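Local atomic coordinates of DNA-dependent metalloprotease WSS1 homolog 2 (Schizosaccharomyces pombe, PDB entry 5JIG), a protein that probably acts as a DNA-dependent metalloendopeptidase that helps repair DNA-protein cross-links by degrading the proteins trapped on DNA. Residues E8-D13 against V44-E49. Numbering follows the deposited sequence. Where two conformers were deposited one is given.
Sequences ELVVLD and VPLLSE
E49, V10 and E8 account for much of the surface buried where strand 6-10, an outermost strand of the mixed sheet of the WLM protease domain, runs parallel to strand 44-50, and the pair illustrates how a side chain can take over as acceptor once the backbone ladder has ended. Strand 72-76 flanks 44-50 on its other side. The regular ladder consists of three backbone hydrogen bonds, from L47 N to E8 O, from V10 N to L47 O, and from E49 N to V10 O at 2.9 Å. The carbonyl oxygens of E8, L47 and V10 each also receive a CA-H contact from the facing strand.

E8, V10, L46 and S48 share one face. There V10 CG2, anti to its own carbonyl carbon, meets L46 CD1 at 3.6 Å, and the CB and CG of E8 lie beside that same methyl. The hydroxyl of S48 is hydrogen-bonded to H72. On the face turned to helix 17-29, L9 CD2 rests against L47 CB at 3.9 Å; the side chain of L47 lies about 7 Å from that of E98, the predicted active-site glutamate of the HExxH motif.

Beyond the last rung E49 takes over. With CG anti to the backbone N (chi1 180°) and the chain extended, its carboxylate reaches past V11, while OE1 belongs to a salt bridge with R78. An alanine here would probably leave R78 without that charge partner and L12 N without its acceptor, loosening the chain after the edge strand. L12 CD1 packs 3.5 Å from E49 O. One water donates to both L12 O and E49 OE2, and L12 N approaches OE2 on its anti side, 33° out of the carboxylate plane, in a nearly straight bond of 2.9 Å.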
ATOM      1  N   GLU A   8       1.359   1.345 -12.016  1.00  5.94           N
ATOM      2  CA  GLU A   8       0.773   0.132 -12.544  1.00  6.65           C
ATOM      3  C   GLU A   8       0.381  -0.760 -11.393  1.00  5.81           C
ATOM      4  O   GLU A   8       1.050  -0.809 -10.370  1.00  6.77           O
ATOM      5  CB  GLU A   8       1.776  -0.608 -13.445  1.00  7.55           C
ATOM      6  CG  GLU A   8       1.192  -1.827 -14.108  1.00 10.14           C
ATOM      7  CD  GLU A   8       2.121  -2.539 -15.085  1.00 12.71           C
ATOM      8  OE1 GLU A   8       1.751  -3.591 -15.609  1.00 13.56           O
ATOM      9  OE2 GLU A   8       3.272  -2.083 -15.292  1.00 19.52           O
ATOM     10  N   LEU A   9      -0.757  -1.438 -11.578  1.00  6.22           N
ATOM     11  CA  LEU A   9      -1.312  -2.411 -10.651  1.00  6.20           C
ATOM     12  C   LEU A   9      -1.217  -3.783 -11.287  1.00  6.40           C
ATOM     13  O   LEU A   9      -1.522  -3.953 -12.466  1.00  8.46           O
ATOM     14  CB  LEU A   9      -2.771  -2.098 -10.337  1.00  6.33           C
ATOM     15  CG  LEU A   9      -3.054  -0.682  -9.878  1.00  7.70           C
ATOM     16  CD1 LEU A   9      -4.512  -0.555  -9.605  1.00  7.98           C
ATOM     17  CD2 LEU A   9      -2.235  -0.293  -8.658  1.00  7.71           C
ATOM     18  N   VAL A  10      -0.890  -4.790 -10.481  1.00  6.05           N
ATOM     19  CA  VAL A  10      -0.832  -6.190 -10.930  1.00  6.25           C
ATOM     20  C   VAL A  10      -1.483  -7.089  -9.907  1.00  5.81           C
ATOM     21  O   VAL A  10      -1.224  -6.940  -8.720  1.00  6.47           O
ATOM     22  CB  VAL A  10       0.623  -6.657 -11.194  1.00  7.98           C
ATOM     23  CG1 VAL A  10       0.735  -8.183 -11.363  1.00 10.59           C
ATOM     24  CG2 VAL A  10       1.179  -6.020 -12.469  1.00 10.69           C
ATOM     25  N   VAL A  11      -2.331  -8.005 -10.375  1.00  6.61           N
ATOM     26  CA  VAL A  11      -2.957  -8.993  -9.515  1.00  7.04           C
ATOM     27  C   VAL A  11      -2.603 -10.371 -10.018  1.00  8.20           C
ATOM     28  O   VAL A  11      -2.157 -10.611 -11.161  1.00 10.36           O
ATOM     29  CB  VAL A  11      -4.485  -8.826  -9.449  1.00  8.00           C
ATOM     30  CG1 VAL A  11      -4.808  -7.518  -8.795  1.00  8.66           C
ATOM     31  CG2 VAL A  11      -5.125  -8.986 -10.825  1.00  9.81           C
ATOM     32  N   LEU A  12      -2.778 -11.341  -9.110  1.00  8.44           N
ATOM     33  CA  LEU A  12      -2.471 -12.736  -9.393  1.00  9.67           C
ATOM     34  C   LEU A  12      -3.605 -13.442 -10.079  1.00  8.24           C
ATOM     35  O   LEU A  12      -4.745 -13.043 -10.077  1.00  9.15           O
ATOM     36  CB  LEU A  12      -2.074 -13.379  -8.111  1.00 12.36           C
ATOM     37  CG  LEU A  12      -0.813 -12.676  -7.535  1.00 14.16           C
ATOM     38  CD1 LEU A  12      -0.429 -13.347  -6.313  1.00 18.52           C
ATOM     39  CD2 LEU A  12       0.438 -12.672  -8.471  1.00 17.16           C
ATOM     40  N   ASP A  13      -3.244 -14.608 -10.639  1.00  9.77           N
ATOM     41  CA  ASP A  13      -4.171 -15.452 -11.351  1.00 11.75           C
ATOM     42  C   ASP A  13      -4.901 -16.388 -10.418  1.00 11.48           C
ATOM     43  O   ASP A  13      -4.652 -17.603 -10.416  1.00 14.75           O
ATOM     44  CB  ASP A  13      -3.443 -16.200 -12.421  1.00 13.76           C
ATOM     45  CG  ASP A  13      -4.320 -16.962 -13.342  1.00 25.11           C
ATOM     46  OD1 ASP A  13      -3.812 -17.944 -14.011  1.00 41.08           O
ATOM     47  OD2 ASP A  13      -5.514 -16.563 -13.454  1.00 33.72           O
ATOM     48  N   VAL A  44       5.618   5.281  -7.024  1.00  6.76           N
ATOM     49  CA  VAL A  44       5.924   3.839  -6.934  1.00  6.76           C
ATOM     50  C   VAL A  44       5.519   3.222  -8.267  1.00  6.25           C
ATOM     51  O   VAL A  44       4.342   3.198  -8.640  1.00  6.89           O
ATOM     52  CB  VAL A  44       5.172   3.204  -5.747  1.00  6.84           C
ATOM     53  CG1 VAL A  44       5.334   1.699  -5.755  1.00  7.59           C
ATOM     54  CG2 VAL A  44       5.675   3.807  -4.449  1.00  7.81           C
ATOM     55  N   PRO A  45       6.492   2.703  -9.023  1.00  6.02           N
ATOM     56  CA  PRO A  45       6.137   2.197 -10.357  1.00  6.27           C
ATOM     57  C   PRO A  45       5.114   1.067 -10.377  1.00  6.03           C
ATOM     58  O   PRO A  45       4.291   0.999 -11.294  1.00  6.74           O
ATOM     59  CB  PRO A  45       7.494   1.732 -10.928  1.00  7.46           C
ATOM     60  CG  PRO A  45       8.468   2.701 -10.320  1.00  8.44           C
ATOM     61  CD  PRO A  45       7.956   2.915  -8.897  1.00  7.04           C
ATOM     62  N   LEU A  46       5.180   0.178  -9.392  1.00  5.36           N
ATOM     63  CA  LEU A  46       4.354  -1.006  -9.420  1.00  5.41           C
ATOM     64  C   LEU A  46       3.816  -1.321  -8.045  1.00  4.88           C
ATOM     65  O   LEU A  46       4.586  -1.350  -7.051  1.00  5.46           O
ATOM     66  CB  LEU A  46       5.194  -2.202  -9.909  1.00  6.08           C
ATOM     67  CG  LEU A  46       4.501  -3.560 -10.078  1.00  8.78           C
ATOM     68  CD1 LEU A  46       3.323  -3.493 -11.006  1.00 10.63           C
ATOM     69  CD2 LEU A  46       5.512  -4.608 -10.527  1.00  9.36           C
ATOM     70  N   LEU A  47       2.510  -1.592  -7.951  1.00  5.17           N
ATOM     71  CA  LEU A  47       1.853  -2.086  -6.746  1.00  5.07           C
ATOM     72  C   LEU A  47       1.225  -3.411  -7.150  1.00  5.00           C
ATOM     73  O   LEU A  47       0.387  -3.466  -8.086  1.00  5.52           O
ATOM     74  CB  LEU A  47       0.772  -1.135  -6.270  1.00  5.03           C
ATOM     75  CG  LEU A  47      -0.034  -1.563  -5.045  1.00  5.89           C
ATOM     76  CD1 LEU A  47       0.873  -1.702  -3.826  1.00  6.50           C
ATOM     77  CD2 LEU A  47      -1.153  -0.591  -4.771  1.00  6.57           C
ATOM     78  N   SER A  48       1.619  -4.510  -6.509  1.00  5.15           N
ATOM     79  CA  SER A  48       1.148  -5.845  -6.849  0.50  5.37           C
ATOM     80  C   SER A  48       0.521  -6.531  -5.651  1.00  5.75           C
ATOM     81  O   SER A  48       0.839  -6.264  -4.492  1.00  6.39           O
ATOM     82  CB  SER A  48       2.259  -6.767  -7.313  0.50  6.20           C
ATOM     83  OG  SER A  48       2.939  -6.290  -8.504  0.50  5.55           O
ATOM     84  N   GLU A  49      -0.326  -7.488  -5.980  1.00  7.13           N
ATOM     85  CA  GLU A  49      -0.811  -8.457  -4.995  1.00  6.68           C
ATOM     86  C   GLU A  49       0.243  -9.480  -4.734  1.00  7.70           C
ATOM     87  O   GLU A  49       0.805 -10.097  -5.645  1.00  9.05           O
ATOM     88  CB  GLU A  49      -2.029  -9.156  -5.623  1.00  6.52           C
ATOM     89  CG  GLU A  49      -2.612 -10.187  -4.694  1.00  6.58           C
ATOM     90  CD  GLU A  49      -3.801 -10.948  -5.278  1.00  7.12           C
ATOM     91  OE1 GLU A  49      -4.467 -11.625  -4.483  1.00  8.50           O
ATOM     92  OE2 GLU A  49      -4.022 -10.826  -6.511  1.00  8.30           O
TER
HETATM   93  O   HOH W   1      -6.025 -12.016  -7.825  1.00  9.38           O